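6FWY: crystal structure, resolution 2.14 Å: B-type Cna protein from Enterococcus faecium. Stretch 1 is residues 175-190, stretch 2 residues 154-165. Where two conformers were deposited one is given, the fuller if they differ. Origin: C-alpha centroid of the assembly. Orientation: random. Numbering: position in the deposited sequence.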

# COMPACT_ATOMS: atom_id res chain seq x y z
N PHE A 175 -21.82 -26.82 -2.99
CA PHE A 175 -21.79 -25.43 -3.43
C PHE A 175 -20.33 -25.00 -3.55
O PHE A 175 -19.61 -24.93 -2.56
CB PHE A 175 -22.52 -24.53 -2.42
CG PHE A 175 -23.93 -24.94 -2.16
CD1 PHE A 175 -24.97 -24.47 -2.96
CD2 PHE A 175 -24.23 -25.83 -1.13
CE1 PHE A 175 -26.28 -24.86 -2.73
CE2 PHE A 175 -25.53 -26.23 -0.88
CZ PHE A 175 -26.56 -25.76 -1.68
N THR A 176 -19.89 -24.74 -4.78
CA THR A 176 -18.51 -24.32 -5.03
C THR A 176 -18.44 -22.80 -5.20
O THR A 176 -19.32 -22.20 -5.80
CB THR A 176 -17.93 -25.06 -6.25
OG1 THR A 176 -18.04 -26.47 -6.02
CG2 THR A 176 -16.45 -24.70 -6.49
N TYR A 177 -17.39 -22.20 -4.65
CA TYR A 177 -17.15 -20.75 -4.68
C TYR A 177 -15.71 -20.47 -5.12
O TYR A 177 -14.82 -21.23 -4.81
CB TYR A 177 -17.38 -20.15 -3.29
CG TYR A 177 -18.77 -20.33 -2.76
CD1 TYR A 177 -19.13 -21.51 -2.10
CD2 TYR A 177 -19.74 -19.34 -2.93
CE1 TYR A 177 -20.41 -21.69 -1.61
CE2 TYR A 177 -21.04 -19.52 -2.44
CZ TYR A 177 -21.36 -20.70 -1.79
OH TYR A 177 -22.63 -20.91 -1.29
N LYS A 178 -15.51 -19.40 -5.89
CA LYS A 178 -14.17 -18.90 -6.25
C LYS A 178 -13.76 -17.72 -5.36
O LYS A 178 -14.54 -16.79 -5.19
CB LYS A 178 -14.13 -18.46 -7.72
CG LYS A 178 -14.10 -19.67 -8.64
CD LYS A 178 -14.34 -19.36 -10.09
CE LYS A 178 -14.33 -20.68 -10.82
NZ LYS A 178 -14.81 -20.60 -12.23
N THR A 179 -12.54 -17.77 -4.84
CA THR A 179 -11.94 -16.65 -4.11
C THR A 179 -11.05 -15.87 -5.07
O THR A 179 -10.47 -16.45 -6.00
CB THR A 179 -11.08 -17.08 -2.92
OG1 THR A 179 -9.97 -17.85 -3.38
CG2 THR A 179 -11.89 -17.88 -1.92
N ALA A 180 -10.94 -14.56 -4.85
CA ALA A 180 -10.07 -13.70 -5.63
C ALA A 180 -9.55 -12.52 -4.82
O ALA A 180 -10.27 -11.96 -3.99
CB ALA A 180 -10.79 -13.19 -6.88
N SER A 181 -8.29 -12.16 -5.05
CA SER A 181 -7.66 -11.02 -4.40
C SER A 181 -6.43 -10.55 -5.18
O SER A 181 -5.75 -11.35 -5.82
CB SER A 181 -7.25 -11.36 -2.96
OG SER A 181 -6.80 -10.21 -2.25
N ASN A 182 -6.16 -9.25 -5.09
CA ASN A 182 -4.91 -8.70 -5.60
C ASN A 182 -3.78 -8.68 -4.55
O ASN A 182 -2.72 -8.15 -4.82
CB ASN A 182 -5.12 -7.31 -6.18
CG ASN A 182 -5.47 -6.27 -5.13
OD1 ASN A 182 -5.95 -6.61 -4.05
ND2 ASN A 182 -5.24 -5.00 -5.45
N LYS A 183 -4.02 -9.26 -3.37
CA LYS A 183 -2.99 -9.40 -2.33
C LYS A 183 -2.86 -10.87 -1.94
O LYS A 183 -3.79 -11.64 -2.10
CB LYS A 183 -3.34 -8.55 -1.10
CG LYS A 183 -3.63 -7.07 -1.37
CD LYS A 183 -2.41 -6.30 -1.86
CE LYS A 183 -2.77 -4.88 -2.30
NZ LYS A 183 -3.37 -4.07 -1.20
N THR A 184 -1.69 -11.24 -1.42
CA THR A 184 -1.43 -12.60 -0.96
C THR A 184 -1.83 -12.74 0.52
O THR A 184 -1.72 -11.77 1.31
CB THR A 184 0.05 -13.03 -1.18
OG1 THR A 184 0.91 -12.36 -0.25
CG2 THR A 184 0.54 -12.68 -2.61
N GLY A 185 -2.31 -13.93 0.87
CA GLY A 185 -2.79 -14.24 2.21
C GLY A 185 -3.81 -15.37 2.17
O GLY A 185 -3.68 -16.28 1.37
N ASN A 186 -4.81 -15.31 3.05
CA ASN A 186 -5.90 -16.30 3.09
C ASN A 186 -7.16 -15.64 3.63
O ASN A 186 -7.13 -14.46 3.97
CB ASN A 186 -5.51 -17.55 3.95
CG ASN A 186 -5.16 -17.20 5.37
OD1 ASN A 186 -5.74 -16.31 5.99
ND2 ASN A 186 -4.22 -17.93 5.92
N ALA A 187 -8.25 -16.40 3.69
CA ALA A 187 -9.50 -15.91 4.24
C ALA A 187 -10.10 -16.90 5.23
O ALA A 187 -9.92 -18.11 5.11
CB ALA A 187 -10.50 -15.62 3.12
N LYS A 188 -10.82 -16.34 6.19
CA LYS A 188 -11.53 -17.07 7.23
C LYS A 188 -13.02 -16.96 6.95
O LYS A 188 -13.54 -15.85 6.76
CB LYS A 188 -11.22 -16.47 8.61
CG LYS A 188 -12.08 -17.00 9.76
CD LYS A 188 -11.40 -16.92 11.11
CE LYS A 188 -11.98 -17.98 12.03
NZ LYS A 188 -12.25 -17.39 13.36
N LEU A 189 -13.72 -18.09 6.94
CA LEU A 189 -15.17 -18.09 6.77
C LEU A 189 -15.88 -17.88 8.11
O LEU A 189 -15.50 -18.49 9.10
CB LEU A 189 -15.62 -19.40 6.12
CG LEU A 189 -14.95 -19.74 4.78
CD1 LEU A 189 -15.60 -20.97 4.19
CD2 LEU A 189 -15.07 -18.57 3.78
N THR A 190 -16.89 -17.02 8.12
CA THR A 190 -17.77 -16.84 9.27
C THR A 190 -19.19 -17.13 8.80
O THR A 190 -19.68 -16.53 7.84
CB THR A 190 -17.71 -15.40 9.83
OG1 THR A 190 -16.42 -15.18 10.40
CG2 THR A 190 -18.73 -15.18 10.95
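Stretch 2, residues 154-165: TPNTEFSITASK

Ile-161 and Phe-159 form the apolar centre of the contact. Ile-161 CG2 lies 3.8 Å from Tyr-177 CB, and Ile-161 CD1 reaches Leu-189 CD2 at 4.1 Å. Phe-159 CZ packs on Ala-187 CB at 3.6 Å, while Ala-163 CB sits 3.7 Å from Tyr-177 CE2. The side chains of Ile-161, Ala-163, Tyr-177 and Thr-179 share one face of the sheet. Ser-160, Thr-162, Lys-178 and Ala-180 share the other.

Ser-160 to Lys-165 form a strand that runs antiparallel to the strand of Phe-175 to Ala-180. It is extended except at Ser-164. The two axes make an angle of 140° and approach to 4.3 Å. Ala-180 pairs with Ser-160: each backbone N bonds the other's O at 3.0 Å. Lys-178 N gives to Thr-162 O at 2.7 Å, and Thr-162 N to Lys-178 O at 2.9 Å. A beta bulge then shifts the register by one. Thr-176 therefore bonds two residues, its O taking Ser-164 N at 3.0 Å and its N giving to Lys-165 O at 2.9 Å.

Beyond Phe-159, stretch 2 is held by polar side chains of stretch 1. Ser-181 OG donates to Glu-158 O at 2.8 Å. Asn-182 OD1 accepts Glu-158 N at 2.9 Å, and its ND2 donates to Asn-156 O at 3.1 Å. Further along, Lys-183 NZ donates to Pro-155 O at 2.9 Å and to Thr-157 OG1 at 3.1 Å.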

# COMPACT_ATOMS: atom_id res chain seq x y z
N THR A 154 -4.25 2.94 -6.32
CA THR A 154 -4.33 3.08 -4.86
C THR A 154 -3.81 1.79 -4.24
O THR A 154 -3.64 0.80 -4.95
CB THR A 154 -5.79 3.30 -4.39
OG1 THR A 154 -6.50 2.05 -4.40
CG2 THR A 154 -6.55 4.33 -5.29
N PRO A 155 -3.58 1.78 -2.90
CA PRO A 155 -3.22 0.52 -2.22
C PRO A 155 -4.42 -0.39 -1.86
O PRO A 155 -4.28 -1.30 -1.04
CB PRO A 155 -2.51 1.02 -0.96
CG PRO A 155 -3.18 2.32 -0.66
CD PRO A 155 -3.50 2.94 -1.98
N ASN A 156 -5.58 -0.15 -2.46
CA ASN A 156 -6.80 -0.91 -2.20
C ASN A 156 -6.60 -2.44 -2.33
O ASN A 156 -5.96 -2.92 -3.26
CB ASN A 156 -7.92 -0.43 -3.14
CG ASN A 156 -9.22 -1.22 -2.96
OD1 ASN A 156 -9.89 -1.07 -1.95
ND2 ASN A 156 -9.57 -2.06 -3.93
N THR A 157 -7.13 -3.16 -1.35
CA THR A 157 -7.21 -4.61 -1.36
C THR A 157 -8.55 -4.99 -1.98
O THR A 157 -9.59 -4.58 -1.48
CB THR A 157 -7.08 -5.18 0.07
OG1 THR A 157 -5.75 -4.94 0.55
CG2 THR A 157 -7.33 -6.70 0.10
N GLU A 158 -8.50 -5.71 -3.09
CA GLU A 158 -9.68 -6.33 -3.69
C GLU A 158 -9.83 -7.71 -3.05
O GLU A 158 -8.84 -8.45 -2.91
CB GLU A 158 -9.52 -6.50 -5.20
CG GLU A 158 -9.26 -5.23 -6.00
CD GLU A 158 -8.84 -5.51 -7.45
OE1 GLU A 158 -8.61 -6.70 -7.80
OE2 GLU A 158 -8.75 -4.55 -8.28
N PHE A 159 -11.06 -8.05 -2.65
CA PHE A 159 -11.37 -9.40 -2.17
C PHE A 159 -12.80 -9.78 -2.50
O PHE A 159 -13.73 -9.01 -2.24
CB PHE A 159 -11.10 -9.51 -0.67
CG PHE A 159 -11.52 -10.82 -0.08
CD1 PHE A 159 -11.12 -12.03 -0.65
CD2 PHE A 159 -12.30 -10.85 1.06
CE1 PHE A 159 -11.50 -13.25 -0.09
CE2 PHE A 159 -12.70 -12.05 1.61
CZ PHE A 159 -12.29 -13.26 1.04
N SER A 160 -12.98 -10.97 -3.06
CA SER A 160 -14.30 -11.48 -3.38
C SER A 160 -14.39 -13.00 -3.24
O SER A 160 -13.41 -13.72 -3.47
CB SER A 160 -14.68 -11.07 -4.80
OG SER A 160 -13.81 -11.67 -5.74
N ILE A 161 -15.58 -13.44 -2.84
CA ILE A 161 -15.97 -14.84 -2.90
C ILE A 161 -17.20 -14.88 -3.79
O ILE A 161 -18.17 -14.20 -3.51
CB ILE A 161 -16.29 -15.39 -1.49
CG1 ILE A 161 -15.02 -15.35 -0.63
CG2 ILE A 161 -16.87 -16.80 -1.58
CD1 ILE A 161 -15.20 -15.73 0.81
N THR A 162 -17.16 -15.69 -4.84
CA THR A 162 -18.22 -15.76 -5.84
C THR A 162 -18.62 -17.22 -6.10
O THR A 162 -17.76 -18.06 -6.35
CB THR A 162 -17.75 -15.10 -7.16
OG1 THR A 162 -17.13 -13.85 -6.85
CG2 THR A 162 -18.92 -14.86 -8.12
N ALA A 163 -19.91 -17.51 -6.03
CA ALA A 163 -20.46 -18.84 -6.31
C ALA A 163 -20.22 -19.12 -7.78
O ALA A 163 -20.48 -18.26 -8.62
CB ALA A 163 -21.95 -18.88 -6.00
N SER A 164 -19.69 -20.30 -8.07
CA SER A 164 -19.40 -20.73 -9.45
C SER A 164 -20.35 -21.82 -9.93
O SER A 164 -20.80 -21.78 -11.08
CB SER A 164 -17.94 -21.19 -9.57
OG SER A 164 -17.64 -22.16 -8.59
N LYS A 165 -20.64 -22.80 -9.08
CA LYS A 165 -21.54 -23.90 -9.44
C LYS A 165 -22.10 -24.61 -8.22
O LYS A 165 -21.57 -24.49 -7.12
CB LYS A 165 -20.82 -24.92 -10.33
CG LYS A 165 -19.62 -25.57 -9.66
CD LYS A 165 -18.82 -26.45 -10.61
CE LYS A 165 -17.46 -26.76 -9.99
NZ LYS A 165 -16.59 -27.60 -10.84
O HOH W 1 -5.52 -4.49 -8.43
O HOH W 2 -14.51 -14.25 -6.44